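Local atomic coordinates of acetyl-CoA hydrolase/transferase family protein (PDB entry 2NVV), a protein that probably hydrolyses acetyl-CoA or transfers its coenzyme A to another carboxylate, and binds zinc. Residues T352-D357 / N361-H366; M408-D413 / A477-L482; R457-L462 / T468-D473. All coordinates share one frame; numbering follows the deposited sequence.

Contact 1: T352-D357 / N361-H366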
ATOM      1  N   THR A 352       0.308 -12.395 -10.024  1.00  6.39           N
ATOM      2  CA  THR A 352      -0.713 -13.434 -10.004  1.00  6.60           C
ATOM      3  C   THR A 352      -1.659 -13.332  -8.813  1.00  6.97           C
ATOM      4  O   THR A 352      -1.369 -12.664  -7.813  1.00  7.01           O
ATOM      5  CB  THR A 352      -0.087 -14.828  -9.961  1.00  7.13           C
ATOM      6  OG1 THR A 352       0.349 -15.108  -8.632  1.00  7.35           O
ATOM      7  CG2 THR A 352       1.099 -14.911 -10.894  1.00  7.84           C
ATOM      8  N   ALA A 353      -2.797 -14.010  -8.916  1.00  7.29           N
ATOM      9  CA  ALA A 353      -3.767 -13.999  -7.835  1.00  7.92           C
ATOM     10  C   ALA A 353      -4.194 -15.423  -7.537  1.00  7.49           C
ATOM     11  O   ALA A 353      -4.463 -16.170  -8.468  1.00  7.22           O
ATOM     12  CB  ALA A 353      -4.966 -13.169  -8.233  1.00  6.48           C
ATOM     13  N   LEU A 354      -4.218 -15.812  -6.257  1.00  7.28           N
ATOM     14  CA  LEU A 354      -4.658 -17.165  -5.898  1.00  8.20           C
ATOM     15  C   LEU A 354      -6.131 -17.162  -6.206  1.00  6.72           C
ATOM     16  O   LEU A 354      -6.677 -18.119  -6.753  1.00  7.75           O
ATOM     17  CB  LEU A 354      -4.484 -17.459  -4.414  1.00  8.72           C
ATOM     18  CG  LEU A 354      -3.075 -17.623  -3.871  1.00  9.47           C
ATOM     19  CD1 LEU A 354      -3.156 -18.336  -2.524  1.00 10.85           C
ATOM     20  CD2 LEU A 354      -2.226 -18.426  -4.860  1.00 10.26           C
ATOM     21  N   GLU A 355      -6.758 -16.057  -5.839  1.00  6.39           N
ATOM     22  CA  GLU A 355      -8.168 -15.846  -6.075  1.00  6.39           C
ATOM     23  C   GLU A 355      -8.451 -14.339  -6.056  1.00  6.39           C
ATOM     24  O   GLU A 355      -7.650 -13.549  -5.562  1.00  6.39           O
ATOM     25  CB  GLU A 355      -8.993 -16.564  -5.011  1.00  7.41           C
ATOM     26  CG  GLU A 355      -9.103 -15.846  -3.678  1.00  7.95           C
ATOM     27  CD  GLU A 355      -9.921 -16.638  -2.679  1.00  8.60           C
ATOM     28  OE1 GLU A 355     -10.669 -17.543  -3.107  1.00 11.01           O
ATOM     29  OE2 GLU A 355      -9.828 -16.356  -1.467  1.00 10.69           O
ATOM     30  N   ALA A 356      -9.585 -13.947  -6.620  1.00  6.39           N
ATOM     31  CA  ALA A 356      -9.987 -12.546  -6.667  1.00  6.39           C
ATOM     32  C   ALA A 356     -11.493 -12.501  -6.492  1.00  6.39           C
ATOM     33  O   ALA A 356     -12.170 -13.488  -6.770  1.00  6.39           O
ATOM     34  CB  ALA A 356      -9.605 -11.939  -8.015  1.00  6.73           C
ATOM     35  N   ASP A 357     -12.026 -11.386  -6.006  1.00  6.42           N
ATOM     36  CA  ASP A 357     -13.474 -11.290  -5.876  1.00  6.50           C
ATOM     37  C   ASP A 357     -14.005 -10.240  -6.839  1.00  6.39           C
ATOM     38  O   ASP A 357     -13.247  -9.446  -7.400  1.00  6.39           O
ATOM     39  CB  ASP A 357     -13.921 -10.996  -4.431  1.00  7.53           C
ATOM     40  CG  ASP A 357     -13.415  -9.675  -3.898  1.00 10.69           C
ATOM     41  OD1 ASP A 357     -13.399  -8.683  -4.653  1.00 14.58           O
ATOM     42  OD2 ASP A 357     -13.052  -9.627  -2.700  1.00 12.60           O
ATOM     43  N   ASN A 361     -10.709  -7.155  -5.188  1.00  6.39           N
ATOM     44  CA  ASN A 361      -9.801  -7.466  -4.094  1.00  6.39           C
ATOM     45  C   ASN A 361      -9.072  -8.751  -4.445  1.00  6.39           C
ATOM     46  O   ASN A 361      -9.663  -9.664  -5.022  1.00  6.39           O
ATOM     47  CB  ASN A 361     -10.597  -7.621  -2.801  1.00  6.39           C
ATOM     48  CG  ASN A 361     -11.363  -6.369  -2.454  1.00  6.64           C
ATOM     49  OD1 ASN A 361     -10.794  -5.397  -1.965  1.00  7.22           O
ATOM     50  ND2 ASN A 361     -12.659  -6.377  -2.733  1.00  6.39           N
ATOM     51  N   ILE A 362      -7.788  -8.816  -4.097  1.00  6.39           N
ATOM     52  CA  ILE A 362      -6.975  -9.985  -4.418  1.00  6.39           C
ATOM     53  C   ILE A 362      -6.363 -10.694  -3.203  1.00  6.67           C
ATOM     54  O   ILE A 362      -5.915 -10.067  -2.252  1.00  6.39           O
ATOM     55  CB  ILE A 362      -5.821  -9.602  -5.418  1.00  6.39           C
ATOM     56  CG1 ILE A 362      -6.331  -9.638  -6.861  1.00  6.93           C
ATOM     57  CG2 ILE A 362      -4.655 -10.584  -5.312  1.00  6.39           C
ATOM     58  CD1 ILE A 362      -7.349  -8.622  -7.196  1.00  6.39           C
ATOM     59  N   ASN A 363      -6.372 -12.023  -3.271  1.00  6.39           N
ATOM     60  CA  ASN A 363      -5.799 -12.889  -2.253  1.00  6.39           C
ATOM     61  C   ASN A 363      -4.626 -13.539  -2.968  1.00  6.39           C
ATOM     62  O   ASN A 363      -4.800 -14.167  -4.018  1.00  6.39           O
ATOM     63  CB  ASN A 363      -6.804 -13.965  -1.832  1.00  6.39           C
ATOM     64  CG  ASN A 363      -6.196 -15.033  -0.936  1.00  6.39           C
ATOM     65  OD1 ASN A 363      -5.005 -15.033  -0.661  1.00  6.39           O
ATOM     66  ND2 ASN A 363      -7.023 -15.953  -0.483  1.00  6.69           N
ATOM     67  N   SER A 364      -3.424 -13.367  -2.437  1.00  6.39           N
ATOM     68  CA  SER A 364      -2.273 -13.985  -3.076  1.00  6.87           C
ATOM     69  C   SER A 364      -1.454 -14.819  -2.109  1.00  6.39           C
ATOM     70  O   SER A 364      -0.302 -15.147  -2.391  1.00  6.39           O
ATOM     71  CB  SER A 364      -1.384 -12.926  -3.757  1.00  6.78           C
ATOM     72  OG  SER A 364      -1.322 -11.716  -3.042  1.00  7.05           O
ATOM     73  N   THR A 365      -2.060 -15.209  -0.990  1.00  6.61           N
ATOM     74  CA  THR A 365      -1.331 -15.975   0.005  1.00  6.39           C
ATOM     75  C   THR A 365      -2.049 -17.109   0.744  1.00  6.66           C
ATOM     76  O   THR A 365      -1.439 -18.145   1.004  1.00  7.38           O
ATOM     77  CB  THR A 365      -0.742 -15.024   1.076  1.00  6.39           C
ATOM     78  OG1 THR A 365      -1.784 -14.186   1.587  1.00  6.39           O
ATOM     79  CG2 THR A 365       0.337 -14.150   0.492  1.00  6.39           C
ATOM     80  N   HIS A 366      -3.321 -16.935   1.098  1.00  6.39           N
ATOM     81  CA  HIS A 366      -4.023 -17.972   1.858  1.00  6.39           C
ATOM     82  C   HIS A 366      -5.049 -18.803   1.116  1.00  7.05           C
ATOM     83  O   HIS A 366      -5.996 -18.268   0.562  1.00  9.47           O
ATOM     84  CB  HIS A 366      -4.709 -17.358   3.081  1.00  6.39           C
ATOM     85  CG  HIS A 366      -3.757 -16.908   4.146  1.00  6.39           C
ATOM     86  ND1 HIS A 366      -2.791 -15.948   3.925  1.00  6.42           N
ATOM     87  CD2 HIS A 366      -3.628 -17.282   5.442  1.00  6.52           C
ATOM     88  CE1 HIS A 366      -2.109 -15.750   5.039  1.00  7.34           C
ATOM     89  NE2 HIS A 366      -2.595 -16.547   5.975  1.00  6.68           N
TER
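Asn363 and Glu355 pair through backbone and side chains alike. Asn363 N gives a nearly straight bond to Glu355 O at 3.0 Å. Asn363 O takes two donors in return, Leu354 N at 2.8 Å and, at longer range, Glu355 N. Asn363 ND2 reaches Glu355 OE2 at 3.0 Å. The carboxylate is met from above its plane, and the two flat groups are turned 64° apart. Glu355 CG sits between its own N and C (chi1 80°), and the extended chain beyond it runs past Asn363 CB. Leu354 lays CG and CD1 alongside the backbone of Ser364 and Thr365. This is an antiparallel beta hairpin, strand 355-357 with strand 362-367, and Leu354 and Glu355 opposite Asn363 form a classic beta bulge. Near the turn Asp357 N donates to Asn361 O. Asp357 OD1 accepts from Asn361 N, above the carboxylate plane, and from Asn361 ND2 on its syn lone pair, both at 3.1 Å. Phe359 N of the turn also donates to this oxygen. On the face away from Glu355 and Asn363, Ile362 lies next to Ala356; it also touches Ala353, Ile362 CG2 to Ala353 CB 3.9 Å. The Asn363 amide is itself held by its own strand. OD1 accepts from Thr365 N and His366 N in an Asx motif, the bond from Thr365 N being an Asx turn, and ND2 donates to His366 O at 2.7 Å. Further out, Glu355 OE2 accepts from Ala410 N and Asp357 OD2 from Val409 N. Thr365 OG1 bonds to OD2 of the zinc ligand Asp413.

Contact 2: M408-D413 / A477-L482. With ZN (zinc ion), chain H.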
HETATM    1  N   MSE A 408     -16.329 -12.893  -2.157  1.00  6.42           N
HETATM    2  CA  MSE A 408     -15.378 -12.187  -1.301  1.00  6.39           C
HETATM    3  C   MSE A 408     -14.157 -13.074  -1.122  1.00  6.39           C
HETATM    4  O   MSE A 408     -14.299 -14.280  -0.934  1.00  6.39           O
HETATM    5  CB  MSE A 408     -15.982 -11.894   0.070  1.00  7.21           C
HETATM    6  CG  MSE A 408     -15.115 -10.983   0.926  1.00 10.89           C
HETATM    7 SE   MSE A 408     -15.643 -10.883   2.805  1.00 21.19          SE
HETATM    8  CE  MSE A 408     -16.991  -9.485   2.723  1.00 15.14           C
ATOM      9  N   VAL A 409     -12.959 -12.488  -1.199  1.00  6.63           N
ATOM     10  CA  VAL A 409     -11.735 -13.270  -1.025  1.00  6.74           C
ATOM     11  C   VAL A 409     -11.593 -13.685   0.449  1.00  6.39           C
ATOM     12  O   VAL A 409     -11.797 -12.872   1.353  1.00  6.39           O
ATOM     13  CB  VAL A 409     -10.454 -12.487  -1.476  1.00  6.39           C
ATOM     14  CG1 VAL A 409     -10.426 -12.340  -2.983  1.00  6.39           C
ATOM     15  CG2 VAL A 409     -10.402 -11.133  -0.825  1.00  6.79           C
ATOM     16  N   ALA A 410     -11.250 -14.955   0.671  1.00  6.49           N
ATOM     17  CA  ALA A 410     -11.079 -15.503   2.011  1.00  7.01           C
ATOM     18  C   ALA A 410      -9.909 -14.868   2.757  1.00  6.39           C
ATOM     19  O   ALA A 410      -9.741 -15.082   3.956  1.00  6.39           O
ATOM     20  CB  ALA A 410     -10.894 -17.009   1.938  1.00  6.39           C
ATOM     21  N   HIS A 411      -9.105 -14.091   2.037  1.00  6.54           N
ATOM     22  CA  HIS A 411      -7.956 -13.411   2.620  1.00  6.75           C
ATOM     23  C   HIS A 411      -7.602 -12.237   1.730  1.00  6.39           C
ATOM     24  O   HIS A 411      -7.353 -12.419   0.543  1.00  6.74           O
ATOM     25  CB  HIS A 411      -6.752 -14.347   2.705  1.00  6.39           C
ATOM     26  CG  HIS A 411      -5.577 -13.744   3.404  1.00  6.39           C
ATOM     27  ND1 HIS A 411      -5.534 -13.574   4.771  1.00  6.39           N
ATOM     28  CD2 HIS A 411      -4.418 -13.233   2.925  1.00  6.99           C
ATOM     29  CE1 HIS A 411      -4.399 -12.986   5.105  1.00  6.39           C
ATOM     30  NE2 HIS A 411      -3.705 -12.767   4.003  1.00  6.39           N
ATOM     31  N   HIS A 412      -7.578 -11.035   2.298  1.00  6.39           N
ATOM     32  CA  HIS A 412      -7.262  -9.840   1.530  1.00  6.39           C
ATOM     33  C   HIS A 412      -5.792  -9.432   1.591  1.00  6.39           C
ATOM     34  O   HIS A 412      -5.265  -9.115   2.653  1.00  6.39           O
ATOM     35  CB  HIS A 412      -8.115  -8.660   2.002  1.00  6.39           C
ATOM     36  CG  HIS A 412      -9.586  -8.836   1.778  1.00  6.39           C
ATOM     37  ND1 HIS A 412     -10.331  -7.969   1.001  1.00  6.39           N
ATOM     38  CD2 HIS A 412     -10.453  -9.766   2.240  1.00  6.76           C
ATOM     39  CE1 HIS A 412     -11.593  -8.359   0.994  1.00  6.39           C
ATOM     40  NE2 HIS A 412     -11.695  -9.447   1.736  1.00  6.39           N
ATOM     41  N   ASP A 413      -5.140  -9.436   0.433  1.00  6.66           N
ATOM     42  CA  ASP A 413      -3.750  -9.014   0.324  1.00  6.46           C
ATOM     43  C   ASP A 413      -3.669  -7.682  -0.421  1.00  6.39           C
ATOM     44  O   ASP A 413      -2.806  -6.847  -0.123  1.00  6.39           O
ATOM     45  CB  ASP A 413      -2.918 -10.078  -0.386  1.00  6.39           C
ATOM     46  CG  ASP A 413      -2.586 -11.235   0.518  1.00  6.39           C
ATOM     47  OD1 ASP A 413      -2.138 -10.973   1.650  1.00  6.39           O
ATOM     48  OD2 ASP A 413      -2.763 -12.403   0.109  1.00  6.89           O
ATOM     49  N   ALA A 477     -19.930 -18.612   0.638  1.00  6.94           N
ATOM     50  CA  ALA A 477     -20.608 -19.825   0.200  1.00  6.55           C
ATOM     51  C   ALA A 477     -19.775 -20.635  -0.795  1.00  6.39           C
ATOM     52  O   ALA A 477     -19.789 -21.862  -0.765  1.00  6.39           O
ATOM     53  CB  ALA A 477     -21.939 -19.459  -0.419  1.00  6.39           C
ATOM     54  N   PHE A 478     -19.068 -19.955  -1.687  1.00  6.39           N
ATOM     55  CA  PHE A 478     -18.229 -20.631  -2.672  1.00  6.39           C
ATOM     56  C   PHE A 478     -17.185 -21.517  -1.982  1.00  6.43           C
ATOM     57  O   PHE A 478     -17.027 -22.688  -2.316  1.00  6.39           O
ATOM     58  CB  PHE A 478     -17.530 -19.596  -3.560  1.00  6.39           C
ATOM     59  CG  PHE A 478     -18.321 -19.208  -4.778  1.00  6.39           C
ATOM     60  CD1 PHE A 478     -19.694 -19.003  -4.699  1.00  6.92           C
ATOM     61  CD2 PHE A 478     -17.694 -19.048  -6.007  1.00  6.39           C
ATOM     62  CE1 PHE A 478     -20.435 -18.643  -5.829  1.00  6.39           C
ATOM     63  CE2 PHE A 478     -18.427 -18.689  -7.142  1.00  7.08           C
ATOM     64  CZ  PHE A 478     -19.803 -18.487  -7.048  1.00  7.04           C
ATOM     65  N   HIS A 479     -16.481 -20.932  -1.015  1.00  7.49           N
ATOM     66  CA  HIS A 479     -15.449 -21.617  -0.247  1.00  8.26           C
ATOM     67  C   HIS A 479     -16.069 -22.711   0.605  1.00  8.39           C
ATOM     68  O   HIS A 479     -15.511 -23.810   0.737  1.00  9.74           O
ATOM     69  CB  HIS A 479     -14.747 -20.621   0.669  1.00  6.39           C
ATOM     70  CG  HIS A 479     -14.146 -19.459  -0.051  1.00  6.39           C
ATOM     71  ND1 HIS A 479     -12.910 -19.520  -0.657  1.00  6.82           N
ATOM     72  CD2 HIS A 479     -14.599 -18.198  -0.245  1.00  6.39           C
ATOM     73  CE1 HIS A 479     -12.622 -18.344  -1.187  1.00  6.51           C
ATOM     74  NE2 HIS A 479     -13.631 -17.524  -0.950  1.00  6.39           N
ATOM     75  N   GLN A 480     -17.213 -22.391   1.204  1.00  7.41           N
ATOM     76  CA  GLN A 480     -17.920 -23.339   2.039  1.00  7.58           C
ATOM     77  C   GLN A 480     -18.374 -24.525   1.214  1.00  8.43           C
ATOM     78  O   GLN A 480     -18.253 -25.663   1.654  1.00  8.69           O
ATOM     79  CB  GLN A 480     -19.131 -22.674   2.696  1.00  8.38           C
ATOM     80  CG  GLN A 480     -18.796 -21.787   3.885  1.00  8.34           C
ATOM     81  CD  GLN A 480     -20.014 -21.072   4.441  1.00  9.68           C
ATOM     82  OE1 GLN A 480     -20.078 -20.763   5.629  1.00 10.97           O
ATOM     83  NE2 GLN A 480     -20.981 -20.793   3.581  1.00 10.11           N
ATOM     84  N   GLU A 481     -18.889 -24.265   0.013  1.00  8.95           N
ATOM     85  CA  GLU A 481     -19.364 -25.344  -0.860  1.00 10.05           C
ATOM     86  C   GLU A 481     -18.231 -26.229  -1.342  1.00  9.81           C
ATOM     87  O   GLU A 481     -18.424 -27.421  -1.543  1.00  9.55           O
ATOM     88  CB  GLU A 481     -20.115 -24.784  -2.075  1.00 11.31           C
ATOM     89  CG  GLU A 481     -20.718 -25.870  -2.963  1.00 13.92           C
ATOM     90  CD  GLU A 481     -21.791 -26.699  -2.250  1.00 14.21           C
ATOM     91  OE1 GLU A 481     -21.977 -27.877  -2.612  1.00 15.46           O
ATOM     92  OE2 GLU A 481     -22.460 -26.172  -1.335  1.00 14.61           O
ATOM     93  N   LEU A 482     -17.050 -25.654  -1.532  1.00  8.97           N
ATOM     94  CA  LEU A 482     -15.913 -26.448  -1.978  1.00  8.52           C
ATOM     95  C   LEU A 482     -15.613 -27.497  -0.926  1.00  9.62           C
ATOM     96  O   LEU A 482     -15.293 -28.638  -1.244  1.00  8.80           O
ATOM     97  CB  LEU A 482     -14.678 -25.571  -2.163  1.00  7.95           C
ATOM     98  CG  LEU A 482     -13.363 -26.321  -2.416  1.00  6.63           C
ATOM     99  CD1 LEU A 482     -13.459 -27.137  -3.716  1.00  7.11           C
ATOM    100  CD2 LEU A 482     -12.226 -25.320  -2.503  1.00  6.39           C
TER
HETATM  101 ZN    ZN H 507      -1.909 -11.288   4.103  1.00 20.56          ZN
HETATM  102  O   HOH W   1      -2.932  -9.365   4.145  1.00 21.26           O
HETATM  103  O   HOH W   2      -0.647 -13.287   3.745  1.00 28.46           O
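His479 reaches from helix 477-484 to the loop 408-413 and meets Met408 and Ala410. The close part is a single imidazole. Ala410 CB lies over one ring face in a CH-pi contact, 4.0 Å from the ring centroid and displaced toward the rim on the CE1 side. At the ring edge, in plane, His479 NE2 donates a weak bond to Met408 O at 3.3 Å. His479 CG stands beside its own backbone N (chi1 -57°), which sends the ring out from the helix to this loop. Glu355 also touches the ring, and Leu472 of the second subunit packs on both Ala410 and His479. The rest of the contact is loose. The side chain of the selenomethionine at Met408 leads away from the helix and packs on Phe476 of the second subunit. Past Ala410 the loop departs from the helix altogether, toward zinc and water. His411 NE2 binds the zinc ion at 2.3 Å and Asp413 OD1 binds it at 2.5 Å. Two waters add further ligands, water 1 at 2.2 Å from zinc and water 2 at 2.4 Å. Glu416 and His417 of the second subunit complete a six-ligand zinc site shared across the dimer interface.

Contact 3: R457-L462 / T468-D473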
ATOM      1  N   ARG A 457     -23.699 -13.218 -10.749  1.00  6.73           N
ATOM      2  CA  ARG A 457     -24.607 -12.151 -11.152  1.00  6.39           C
ATOM      3  C   ARG A 457     -25.781 -12.181 -10.183  1.00  7.07           C
ATOM      4  O   ARG A 457     -26.321 -11.142  -9.819  1.00  6.62           O
ATOM      5  CB  ARG A 457     -25.118 -12.342 -12.591  1.00  7.31           C
ATOM      6  CG  ARG A 457     -24.108 -12.062 -13.672  1.00  7.59           C
ATOM      7  CD  ARG A 457     -24.767 -11.960 -15.043  1.00  9.19           C
ATOM      8  NE  ARG A 457     -23.780 -11.899 -16.127  1.00 12.92           N
ATOM      9  CZ  ARG A 457     -23.407 -12.936 -16.876  1.00 14.81           C
ATOM     10  NH1 ARG A 457     -23.938 -14.137 -16.681  1.00 12.96           N
ATOM     11  NH2 ARG A 457     -22.488 -12.772 -17.818  1.00 13.56           N
ATOM     12  N   GLN A 458     -26.171 -13.385  -9.771  1.00  6.78           N
ATOM     13  CA  GLN A 458     -27.265 -13.561  -8.817  1.00  6.42           C
ATOM     14  C   GLN A 458     -26.865 -13.052  -7.434  1.00  7.01           C
ATOM     15  O   GLN A 458     -27.713 -12.632  -6.643  1.00  6.98           O
ATOM     16  CB  GLN A 458     -27.651 -15.032  -8.712  1.00  6.42           C
ATOM     17  CG  GLN A 458     -28.398 -15.574  -9.915  1.00  8.41           C
ATOM     18  CD  GLN A 458     -28.762 -17.041  -9.752  1.00  9.40           C
ATOM     19  OE1 GLN A 458     -27.891 -17.886  -9.555  1.00  9.07           O
ATOM     20  NE2 GLN A 458     -30.050 -17.349  -9.834  1.00 10.50           N
ATOM     21  N   TYR A 459     -25.571 -13.094  -7.140  1.00  6.53           N
ATOM     22  CA  TYR A 459     -25.073 -12.628  -5.855  1.00  6.39           C
ATOM     23  C   TYR A 459     -25.277 -11.128  -5.718  1.00  6.95           C
ATOM     24  O   TYR A 459     -25.468 -10.619  -4.613  1.00  7.27           O
ATOM     25  CB  TYR A 459     -23.585 -12.947  -5.707  1.00  6.39           C
ATOM     26  CG  TYR A 459     -23.011 -12.513  -4.380  1.00  6.39           C
ATOM     27  CD1 TYR A 459     -23.282 -13.227  -3.213  1.00  6.39           C
ATOM     28  CD2 TYR A 459     -22.225 -11.363  -4.281  1.00  6.39           C
ATOM     29  CE1 TYR A 459     -22.784 -12.805  -1.979  1.00  6.39           C
ATOM     30  CE2 TYR A 459     -21.723 -10.929  -3.052  1.00  6.39           C
ATOM     31  CZ  TYR A 459     -22.007 -11.656  -1.911  1.00  6.59           C
ATOM     32  OH  TYR A 459     -21.515 -11.219  -0.715  1.00  6.41           O
ATOM     33  N   LEU A 460     -25.233 -10.418  -6.839  1.00  7.30           N
ATOM     34  CA  LEU A 460     -25.410  -8.970  -6.831  1.00  7.98           C
ATOM     35  C   LEU A 460     -26.873  -8.549  -6.703  1.00  8.47           C
ATOM     36  O   LEU A 460     -27.178  -7.359  -6.554  1.00  8.92           O
ATOM     37  CB  LEU A 460     -24.820  -8.370  -8.099  1.00  6.39           C
ATOM     38  CG  LEU A 460     -23.300  -8.464  -8.184  1.00  6.80           C
ATOM     39  CD1 LEU A 460     -22.838  -8.062  -9.588  1.00  6.39           C
ATOM     40  CD2 LEU A 460     -22.675  -7.564  -7.105  1.00  7.34           C
ATOM     41  N   GLU A 461     -27.778  -9.521  -6.757  1.00  9.73           N
ATOM     42  CA  GLU A 461     -29.199  -9.230  -6.643  1.00 10.20           C
ATOM     43  C   GLU A 461     -29.827  -9.885  -5.428  1.00 10.46           C
ATOM     44  O   GLU A 461     -30.975 -10.320  -5.493  1.00  9.81           O
ATOM     45  CB  GLU A 461     -29.930  -9.709  -7.898  1.00 11.73           C
ATOM     46  CG  GLU A 461     -29.362  -9.161  -9.201  1.00 13.77           C
ATOM     47  CD  GLU A 461     -29.386  -7.633  -9.272  1.00 17.19           C
ATOM     48  OE1 GLU A 461     -28.872  -7.083 -10.280  1.00 17.64           O
ATOM     49  OE2 GLU A 461     -29.913  -6.979  -8.334  1.00 18.52           O
ATOM     50  N   LEU A 462     -29.087  -9.956  -4.322  1.00 11.46           N
ATOM     51  CA  LEU A 462     -29.603 -10.593  -3.118  1.00 11.08           C
ATOM     52  C   LEU A 462     -30.229  -9.624  -2.129  1.00 11.30           C
ATOM     53  O   LEU A 462     -30.431  -9.965  -0.958  1.00 13.22           O
ATOM     54  CB  LEU A 462     -28.504 -11.416  -2.434  1.00 10.42           C
ATOM     55  CG  LEU A 462     -28.014 -12.640  -3.229  1.00 10.11           C
ATOM     56  CD1 LEU A 462     -27.044 -13.477  -2.387  1.00  8.90           C
ATOM     57  CD2 LEU A 462     -29.212 -13.484  -3.647  1.00  8.52           C
ATOM     58  N   THR A 468     -21.178  -1.267  -1.252  1.00  6.39           N
ATOM     59  CA  THR A 468     -20.669  -2.595  -1.595  1.00  7.01           C
ATOM     60  C   THR A 468     -21.691  -3.676  -1.226  1.00  6.70           C
ATOM     61  O   THR A 468     -21.982  -3.898  -0.046  1.00  6.39           O
ATOM     62  CB  THR A 468     -19.327  -2.866  -0.860  1.00  6.39           C
ATOM     63  OG1 THR A 468     -18.391  -1.824  -1.181  1.00  6.39           O
ATOM     64  CG2 THR A 468     -18.745  -4.209  -1.270  1.00  6.92           C
ATOM     65  N   PRO A 469     -22.251  -4.357  -2.244  1.00  6.39           N
ATOM     66  CA  PRO A 469     -23.252  -5.421  -2.112  1.00  6.39           C
ATOM     67  C   PRO A 469     -22.771  -6.750  -1.526  1.00  7.79           C
ATOM     68  O   PRO A 469     -23.118  -7.814  -2.051  1.00  6.39           O
ATOM     69  CB  PRO A 469     -23.758  -5.611  -3.548  1.00  6.39           C
ATOM     70  CG  PRO A 469     -23.327  -4.380  -4.271  1.00  6.39           C
ATOM     71  CD  PRO A 469     -21.997  -4.074  -3.666  1.00  6.39           C
ATOM     72  N   GLN A 470     -21.985  -6.710  -0.454  1.00  7.27           N
ATOM     73  CA  GLN A 470     -21.515  -7.953   0.172  1.00  6.39           C
ATOM     74  C   GLN A 470     -22.584  -8.484   1.124  1.00  6.39           C
ATOM     75  O   GLN A 470     -23.121  -7.743   1.949  1.00  6.39           O
ATOM     76  CB  GLN A 470     -20.205  -7.721   0.935  1.00  6.39           C
ATOM     77  CG  GLN A 470     -18.977  -7.633   0.051  1.00  6.99           C
ATOM     78  CD  GLN A 470     -18.566  -8.975  -0.525  1.00  6.49           C
ATOM     79  OE1 GLN A 470     -19.380  -9.874  -0.686  1.00  6.39           O
ATOM     80  NE2 GLN A 470     -17.295  -9.108  -0.855  1.00  7.40           N
ATOM     81  N   ASN A 471     -22.901  -9.765   1.003  1.00  6.90           N
ATOM     82  CA  ASN A 471     -23.903 -10.373   1.861  1.00  7.56           C
ATOM     83  C   ASN A 471     -23.199 -11.227   2.914  1.00  7.89           C
ATOM     84  O   ASN A 471     -22.851 -12.388   2.679  1.00  8.72           O
ATOM     85  CB  ASN A 471     -24.842 -11.231   1.028  1.00  8.49           C
ATOM     86  CG  ASN A 471     -26.037 -11.693   1.807  1.00 10.87           C
ATOM     87  OD1 ASN A 471     -25.901 -12.193   2.918  1.00 10.90           O
ATOM     88  ND2 ASN A 471     -27.222 -11.534   1.229  1.00 11.91           N
ATOM     89  N   LEU A 472     -22.990 -10.636   4.082  1.00  8.03           N
ATOM     90  CA  LEU A 472     -22.297 -11.306   5.172  1.00  7.82           C
ATOM     91  C   LEU A 472     -22.855 -12.668   5.561  1.00  8.01           C
ATOM     92  O   LEU A 472     -22.185 -13.432   6.252  1.00  9.48           O
ATOM     93  CB  LEU A 472     -22.236 -10.383   6.393  1.00  6.59           C
ATOM     94  CG  LEU A 472     -20.952  -9.546   6.520  1.00  6.74           C
ATOM     95  CD1 LEU A 472     -20.569  -8.900   5.178  1.00  6.39           C
ATOM     96  CD2 LEU A 472     -21.155  -8.494   7.604  1.00  8.20           C
ATOM     97  N   ASP A 473     -24.066 -12.986   5.115  1.00  7.85           N
ATOM     98  CA  ASP A 473     -24.659 -14.284   5.437  1.00  8.50           C
ATOM     99  C   ASP A 473     -24.163 -15.405   4.539  1.00  9.52           C
ATOM    100  O   ASP A 473     -24.199 -16.571   4.943  1.00  9.28           O
ATOM    101  CB  ASP A 473     -26.179 -14.249   5.327  1.00  9.88           C
ATOM    102  CG  ASP A 473     -26.836 -13.520   6.473  1.00 11.71           C
ATOM    103  OD1 ASP A 473     -26.258 -13.501   7.583  1.00 12.26           O
ATOM    104  OD2 ASP A 473     -27.946 -12.985   6.267  1.00 13.27           O
TER
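A type I beta turn from Tyr459 to Leu462 follows on from helix 453-459, and the chain then comes back as the irregular segment 468-473, with Leu460 CA 6.3 Å from Pro469 CA. The two segments lie on the connection between helix 453-459 and helix 477-484. The Tyr459 hydroxyl is the polar centre. It donates to Gln470 OE1 at 2.5 Å and accepts an almost straight bond from Asn471 N at 2.6 Å. One oxygen thus holds the Gln470 side chain and the next backbone N-H. Tyr459 CG is anti to its backbone N (chi1 -179°), which carries the ring across to the returning chain. Gln470 OE1 lies at the ring edge, and its amide plane stands 77° from the ring. The CB of Gln470 points away from segment 457-462 overall, though it still touches the hydroxyl, and the bend at chi2 (-73°) brings OE1 back. Its NE2 donates to Pro407 O, so both ends of the amide are held. The apolar side is thinner. Leu460 CD2 rests on Pro469 CB, while Arg437 of helix 436-446 packs on the proline and bonds to Leu460 O. Trp493 meets the Tyr459 ring. Asn471 closes an Asx turn with OD1 accepting from Asp473 N, and turns its ND2 to Leu462 CB, 3.9 Å away.

From the N terminus, contact 1 comes first and closes a short hairpin after strand 348-352 of the five-stranded mixed sheet. Contact 2 opens later in the chain, in the loop after strand 405-406. It closes a much longer loop, 63 residues between its segments, on the C-terminal helix 477-484. Contact 3 is nested inside that loop and closes a small one of five residues after helix 453-459. No contacts cross. Contacts 1 and 2 touch, with Ser364 N bonded to Asp413 OD2. Contacts 2 and 3 meet where Met408 packs on Gln470. Together they join the hairpin, the zinc-binding loop and the C-terminal helices, and all three reach the second subunit.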